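Local coordinates for protein internalin (PDB 4FMZ) that probably mediates adhesion to or invasion of host cells, offering the curved leucine-rich repeat surface of an internalin to binding partners, at residues Asn271-Ile277 with Phe293-Leu299. Sequence-based numbering, arbitrary orientation.
Sequences NVGSNQI and FLNNNQL. With EDO (1,2-ethanediol), chain H.
With CG anti to the carbonyl carbon (chi1 -86°) and the amide turned by chi2 of -69°, Asn297 directs its carboxamide to the backbone of Val272-Ile277, with both ND2 acceptors close to the amide plane. Asn297 ND2 donates to Val272 O (3.0 Å) in an almost straight bond and also to Leu294 O of its own turn, while Asn297 OD1 accepts from Ile277 N at 3.0 Å. Asparagine suits this buried place because one short, flat group supplies both donor and acceptor to a backbone that has no regular strand pairing here. Val272 O is gripped twice, as Asn275 ND2 reaches it from the opposite face of the carbonyl plane to Asn297 ND2. These are the stacked asparagines of a leucine-rich repeat solenoid: Asn275 similarly bonds Ile255 and Ile250 in the preceding coil, and Asn321 bonds Leu294 O and Leu299 N from the following one. Backbone bonds run alongside, Val272 N to Phe293 O (2.9 Å) and Gln298 N to Ile277 O (2.8 Å). Inside the coil, Val272 CG2 packs on Leu294 CD2 at 3.6 Å, branched apolar chains filling the core. Gly273, with no side chain, brings its CA to 3.2 Å from Asn295 O in a CA-H...O contact. On the strand side Asn271, its OD1 closing an Asx turn onto Gly273 N, lies obliquely by the Phe293 ring, and a 1,2-ethanediol, probably from the crystallisation liquor, links Asn271 OD1 to Ser274 OG and Asn295 ND2.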
# COMPACT_ATOMS: atom_id res chain seq x y z
N ASN A 271 16.96 -3.16 -8.73
CA ASN A 271 17.30 -4.21 -7.78
C ASN A 271 16.97 -5.56 -8.39
O ASN A 271 15.80 -5.94 -8.47
CB ASN A 271 16.60 -4.01 -6.42
CG ASN A 271 16.98 -5.05 -5.37
OD1 ASN A 271 17.61 -6.09 -5.65
ND2 ASN A 271 16.57 -4.79 -4.14
N VAL A 272 18.02 -6.31 -8.78
CA VAL A 272 17.90 -7.65 -9.35
C VAL A 272 18.80 -8.62 -8.54
O VAL A 272 19.24 -9.63 -9.07
CB VAL A 272 18.20 -7.70 -10.88
CG1 VAL A 272 17.05 -7.10 -11.69
CG2 VAL A 272 19.51 -7.00 -11.22
N GLY A 273 19.01 -8.32 -7.26
CA GLY A 273 19.78 -9.17 -6.35
C GLY A 273 19.09 -10.51 -6.16
O GLY A 273 17.86 -10.58 -6.25
N SER A 274 19.87 -11.59 -5.94
CA SER A 274 19.33 -12.95 -5.71
C SER A 274 18.52 -13.46 -6.94
O SER A 274 17.34 -13.82 -6.86
CB SER A 274 18.50 -13.00 -4.43
OG SER A 274 19.32 -12.67 -3.32
N ASN A 275 19.21 -13.49 -8.07
CA ASN A 275 18.69 -14.03 -9.32
C ASN A 275 19.78 -14.94 -9.92
O ASN A 275 20.64 -15.43 -9.18
CB ASN A 275 18.22 -12.91 -10.25
CG ASN A 275 16.84 -12.40 -9.90
OD1 ASN A 275 15.86 -13.11 -10.06
ND2 ASN A 275 16.75 -11.19 -9.35
N GLN A 276 19.73 -15.20 -11.24
CA GLN A 276 20.68 -16.08 -11.91
C GLN A 276 21.31 -15.36 -13.12
O GLN A 276 21.61 -15.99 -14.13
CB GLN A 276 19.96 -17.39 -12.32
CG GLN A 276 19.50 -18.23 -11.12
CD GLN A 276 18.53 -19.33 -11.50
OE1 GLN A 276 18.85 -20.24 -12.28
NE2 GLN A 276 17.32 -19.30 -10.91
N ILE A 277 21.55 -14.05 -12.99
CA ILE A 277 22.08 -13.21 -14.07
C ILE A 277 23.59 -13.40 -14.27
O ILE A 277 24.36 -13.30 -13.32
CB ILE A 277 21.71 -11.73 -13.82
CG1 ILE A 277 20.17 -11.55 -13.79
CG2 ILE A 277 22.35 -10.79 -14.86
CD1 ILE A 277 19.65 -10.53 -12.79
N PHE A 293 21.52 -3.09 -7.52
CA PHE A 293 21.71 -4.26 -6.65
C PHE A 293 21.85 -5.51 -7.52
O PHE A 293 20.87 -5.96 -8.14
CB PHE A 293 20.56 -4.37 -5.64
CG PHE A 293 20.42 -3.16 -4.74
CD1 PHE A 293 19.63 -2.08 -5.12
CD2 PHE A 293 21.12 -3.07 -3.55
CE1 PHE A 293 19.53 -0.94 -4.31
CE2 PHE A 293 21.03 -1.93 -2.74
CZ PHE A 293 20.23 -0.88 -3.12
N LEU A 294 23.08 -6.03 -7.59
CA LEU A 294 23.44 -7.19 -8.40
C LEU A 294 24.06 -8.32 -7.57
O LEU A 294 24.58 -9.27 -8.15
CB LEU A 294 24.40 -6.77 -9.53
CG LEU A 294 23.75 -6.19 -10.79
CD1 LEU A 294 24.78 -5.48 -11.65
CD2 LEU A 294 23.08 -7.28 -11.62
N ASN A 295 23.99 -8.23 -6.23
CA ASN A 295 24.50 -9.24 -5.30
C ASN A 295 23.79 -10.58 -5.54
O ASN A 295 22.65 -10.58 -6.00
CB ASN A 295 24.26 -8.78 -3.84
CG ASN A 295 22.81 -8.44 -3.58
OD1 ASN A 295 22.31 -7.40 -4.03
ND2 ASN A 295 22.08 -9.36 -2.97
N ASN A 296 24.46 -11.71 -5.22
CA ASN A 296 23.89 -13.06 -5.34
C ASN A 296 23.37 -13.37 -6.75
O ASN A 296 22.21 -13.75 -6.96
CB ASN A 296 22.80 -13.26 -4.27
CG ASN A 296 23.39 -13.16 -2.89
OD1 ASN A 296 23.40 -12.09 -2.29
ND2 ASN A 296 24.01 -14.22 -2.41
N ASN A 297 24.25 -13.18 -7.72
CA ASN A 297 24.00 -13.47 -9.12
C ASN A 297 25.17 -14.32 -9.60
O ASN A 297 25.84 -14.91 -8.76
CB ASN A 297 23.78 -12.18 -9.93
CG ASN A 297 22.34 -11.75 -9.87
OD1 ASN A 297 21.48 -12.41 -10.43
ND2 ASN A 297 22.05 -10.67 -9.13
N GLN A 298 25.42 -14.38 -10.91
CA GLN A 298 26.49 -15.22 -11.44
C GLN A 298 27.47 -14.38 -12.29
O GLN A 298 27.97 -14.83 -13.32
CB GLN A 298 25.87 -16.38 -12.26
CG GLN A 298 25.00 -17.30 -11.38
CD GLN A 298 24.39 -18.47 -12.10
OE1 GLN A 298 24.97 -19.04 -13.03
NE2 GLN A 298 23.25 -18.92 -11.61
N LEU A 299 27.79 -13.17 -11.80
CA LEU A 299 28.70 -12.24 -12.48
C LEU A 299 30.17 -12.55 -12.19
O LEU A 299 30.49 -13.08 -11.13
CB LEU A 299 28.40 -10.78 -12.11
CG LEU A 299 26.97 -10.27 -12.36
CD1 LEU A 299 26.79 -8.91 -11.74
CD2 LEU A 299 26.63 -10.22 -13.87
C1 EDO H . 17.79 -9.75 -2.50
O1 EDO H . 19.18 -9.96 -2.72
C2 EDO H . 17.31 -8.58 -3.38
O2 EDO H . 18.25 -7.53 -3.27
O HOH W 1 22.71 -17.78 -8.83
O HOH W 2 21.62 -20.83 -12.21